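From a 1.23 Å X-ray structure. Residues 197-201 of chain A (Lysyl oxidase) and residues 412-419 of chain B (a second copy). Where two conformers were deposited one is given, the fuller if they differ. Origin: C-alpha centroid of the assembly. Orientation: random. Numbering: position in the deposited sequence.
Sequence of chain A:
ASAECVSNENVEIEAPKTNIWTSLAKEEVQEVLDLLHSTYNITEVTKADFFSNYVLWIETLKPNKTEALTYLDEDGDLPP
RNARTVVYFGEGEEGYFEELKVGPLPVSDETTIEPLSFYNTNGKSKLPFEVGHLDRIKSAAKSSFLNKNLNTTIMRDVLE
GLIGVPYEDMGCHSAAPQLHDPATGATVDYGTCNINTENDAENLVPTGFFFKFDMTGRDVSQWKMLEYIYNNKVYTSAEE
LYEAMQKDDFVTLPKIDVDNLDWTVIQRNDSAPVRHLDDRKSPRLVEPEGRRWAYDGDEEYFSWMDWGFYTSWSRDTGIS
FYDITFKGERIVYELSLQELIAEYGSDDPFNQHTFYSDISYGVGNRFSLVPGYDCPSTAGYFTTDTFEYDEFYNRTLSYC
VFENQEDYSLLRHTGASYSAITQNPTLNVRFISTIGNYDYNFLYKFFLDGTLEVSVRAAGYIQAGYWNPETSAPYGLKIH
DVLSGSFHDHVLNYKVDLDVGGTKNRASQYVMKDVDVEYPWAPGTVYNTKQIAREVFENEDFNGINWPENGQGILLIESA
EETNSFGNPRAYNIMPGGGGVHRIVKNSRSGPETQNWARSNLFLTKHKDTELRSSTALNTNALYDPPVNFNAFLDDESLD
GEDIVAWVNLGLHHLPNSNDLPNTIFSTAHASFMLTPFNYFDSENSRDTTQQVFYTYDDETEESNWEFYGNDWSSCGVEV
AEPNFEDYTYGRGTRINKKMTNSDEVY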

# COMPACT_ATOMS: atom_id res chain seq x y z
N THR A 197 35.17 6.49 7.68
CA THR A 197 34.37 7.51 8.35
C THR A 197 34.16 7.13 9.78
O THR A 197 34.36 5.97 10.17
CB THR A 197 32.99 7.69 7.70
OG1 THR A 197 32.16 6.57 8.03
CG2 THR A 197 33.08 7.76 6.19
N GLU A 198 33.73 8.10 10.58
CA GLU A 198 33.42 7.85 11.97
C GLU A 198 31.96 7.42 12.21
O GLU A 198 31.61 7.06 13.33
CB GLU A 198 33.72 9.09 12.81
CG GLU A 198 32.65 10.18 12.82
CD GLU A 198 32.96 11.34 13.76
OE1 GLU A 198 32.57 12.49 13.43
OE2 GLU A 198 33.57 11.12 14.84
N ASN A 199 31.15 7.41 11.16
CA ASN A 199 29.69 7.27 11.31
C ASN A 199 29.09 6.20 10.41
O ASN A 199 27.92 6.25 10.05
CB ASN A 199 28.98 8.61 11.09
CG ASN A 199 29.21 9.19 9.70
OD1 ASN A 199 30.29 9.02 9.12
ND2 ASN A 199 28.20 9.82 9.14
N ASP A 200 29.90 5.22 10.05
CA ASP A 200 29.44 4.05 9.29
C ASP A 200 28.92 4.44 7.90
O ASP A 200 28.10 3.72 7.35
CB ASP A 200 28.33 3.30 10.07
CG ASP A 200 28.12 1.88 9.58
OD1 ASP A 200 29.15 1.20 9.40
OD2 ASP A 200 26.98 1.37 9.33
N ALA A 201 29.45 5.52 7.33
CA ALA A 201 29.01 6.03 6.02
C ALA A 201 29.98 5.73 4.88
O ALA A 201 29.97 6.40 3.87
CB ALA A 201 28.74 7.53 6.11
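Chain B (412-419) RHTGASYS

Chain B meets chain A as a β-hairpin whose tip and flanking strands lie against an irregular segment. Residues 412-415 form the end of one strand and 418-419 the start of the next, joined by a type I' turn from Gly B415 to Tyr B418. Ala B416 (phi/psi 49/42) and Ser B417 (68/27) occupy its two central positions, both with the positive phi angles this turn requires. Two backbone hydrogen bonds close the hairpin, Gly B415 N to Tyr B418 O and Tyr B418 N to Gly B415 O, each 3.0 Å long. The chain A stretch has no regular strand to pair with these edges, and no backbone-to-backbone hydrogen bond joins the two stretches. It bends at Asp A200, which also has a positive phi (63/29), and Ala A201 N donates to Thr A197 OG1 at 3.0 Å, tying the two ends of the segment together. The backbones come nearest at Asp A200 and Ala B416, whose CA atoms are 5.3 Å apart; the contact is compact, burying 227 Å² in total.

Asp A200 is the centre of the contact. Its CA-to-CB bond points toward chain B, and with chi1 in the t well its carboxylate reaches His B413, where NE2 donates to OD2 of Asp A200 at 2.7 Å. The N-H...acceptor angle of 177° makes this bond almost linear, with the oxygen at the edge of the imidazole, near the ring plane. The same carboxylate lies over the end of the first strand: Asp A200 OD2 is 3.9 Å from Gly B415 CA. The lack of a side chain matters here, because an ideal CB on Gly B415 would fall 2.3 Å from Asp A200 OD2, a clash.

Tyr B418 supplies the second polar anchor from the other strand of the hairpin. Its side chain, with chi1 of 71° (p), extends to chain A, and its OH donates to the main-chain Asn A199 O at 2.6 Å. Alongside this bond, Asn A199 CB packs 4.2 Å from Tyr B418 CE2. A water adds a lesser link, accepting from Asn A199 ND2 at 3.0 Å and donating weakly to Tyr B418 OH at 3.5 Å.

Ala B416, at the turn, makes van der Waals contact only. It directs its methyl group toward chain A, placing Ala B416 CB 3.6 Å from Asp A200 CB and 4.1 Å from Glu A198 O. Ser B417, the next residue of the turn, makes no contact with the chain A stretch.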

# COMPACT_ATOMS: atom_id res chain seq x y z
N ARG B 412 15.88 4.86 9.90
CA ARG B 412 16.80 4.54 10.98
C ARG B 412 18.11 4.04 10.42
O ARG B 412 18.17 3.59 9.27
CB ARG B 412 16.22 3.41 11.87
CG ARG B 412 16.36 2.02 11.20
CD ARG B 412 15.76 0.85 11.97
NE ARG B 412 16.04 0.89 13.41
CZ ARG B 412 17.22 0.70 13.97
NH1 ARG B 412 18.27 0.45 13.20
NH2 ARG B 412 17.34 0.80 15.30
N HIS B 413 19.12 4.03 11.30
CA HIS B 413 20.29 3.20 11.06
C HIS B 413 20.99 2.86 12.37
O HIS B 413 21.10 3.71 13.24
CB HIS B 413 21.28 3.83 10.05
CG HIS B 413 22.42 2.93 9.70
ND1 HIS B 413 22.23 1.69 9.12
CD2 HIS B 413 23.76 3.07 9.88
CE1 HIS B 413 23.41 1.12 8.93
NE2 HIS B 413 24.35 1.93 9.39
N THR B 414 21.52 1.65 12.44
CA THR B 414 22.41 1.23 13.52
C THR B 414 23.76 0.90 12.90
O THR B 414 23.86 0.07 12.01
CB THR B 414 21.85 0.01 14.25
OG1 THR B 414 20.63 0.38 14.91
CG2 THR B 414 22.79 -0.52 15.31
N GLY B 415 24.80 1.51 13.43
CA GLY B 415 26.15 1.09 13.09
C GLY B 415 27.15 1.92 13.81
O GLY B 415 26.80 2.92 14.37
N ALA B 416 28.41 1.49 13.80
CA ALA B 416 29.53 2.28 14.31
C ALA B 416 29.24 2.83 15.71
O ALA B 416 29.55 3.99 16.00
CB ALA B 416 29.83 3.41 13.31
N SER B 417 28.64 2.00 16.56
CA SER B 417 28.35 2.33 17.98
C SER B 417 27.27 3.42 18.17
O SER B 417 27.24 4.07 19.22
CB SER B 417 29.64 2.66 18.75
OG SER B 417 30.56 1.59 18.61
N TYR B 418 26.36 3.56 17.22
CA TYR B 418 25.20 4.42 17.41
C TYR B 418 23.95 3.82 16.79
O TYR B 418 24.03 2.91 15.96
CB TYR B 418 25.44 5.80 16.77
CG TYR B 418 25.45 5.82 15.23
CD1 TYR B 418 24.27 5.93 14.48
CD2 TYR B 418 26.65 5.74 14.53
CE1 TYR B 418 24.31 5.93 13.11
CE2 TYR B 418 26.70 5.75 13.13
CZ TYR B 418 25.51 5.85 12.43
OH TYR B 418 25.50 5.88 11.04
N SER B 419 22.80 4.31 17.26
CA SER B 419 21.55 4.08 16.57
C SER B 419 20.84 5.40 16.42
O SER B 419 20.74 6.16 17.38
CB SER B 419 20.65 3.12 17.33
OG SER B 419 21.14 1.80 17.29
O HOH W 1 25.48 9.30 10.41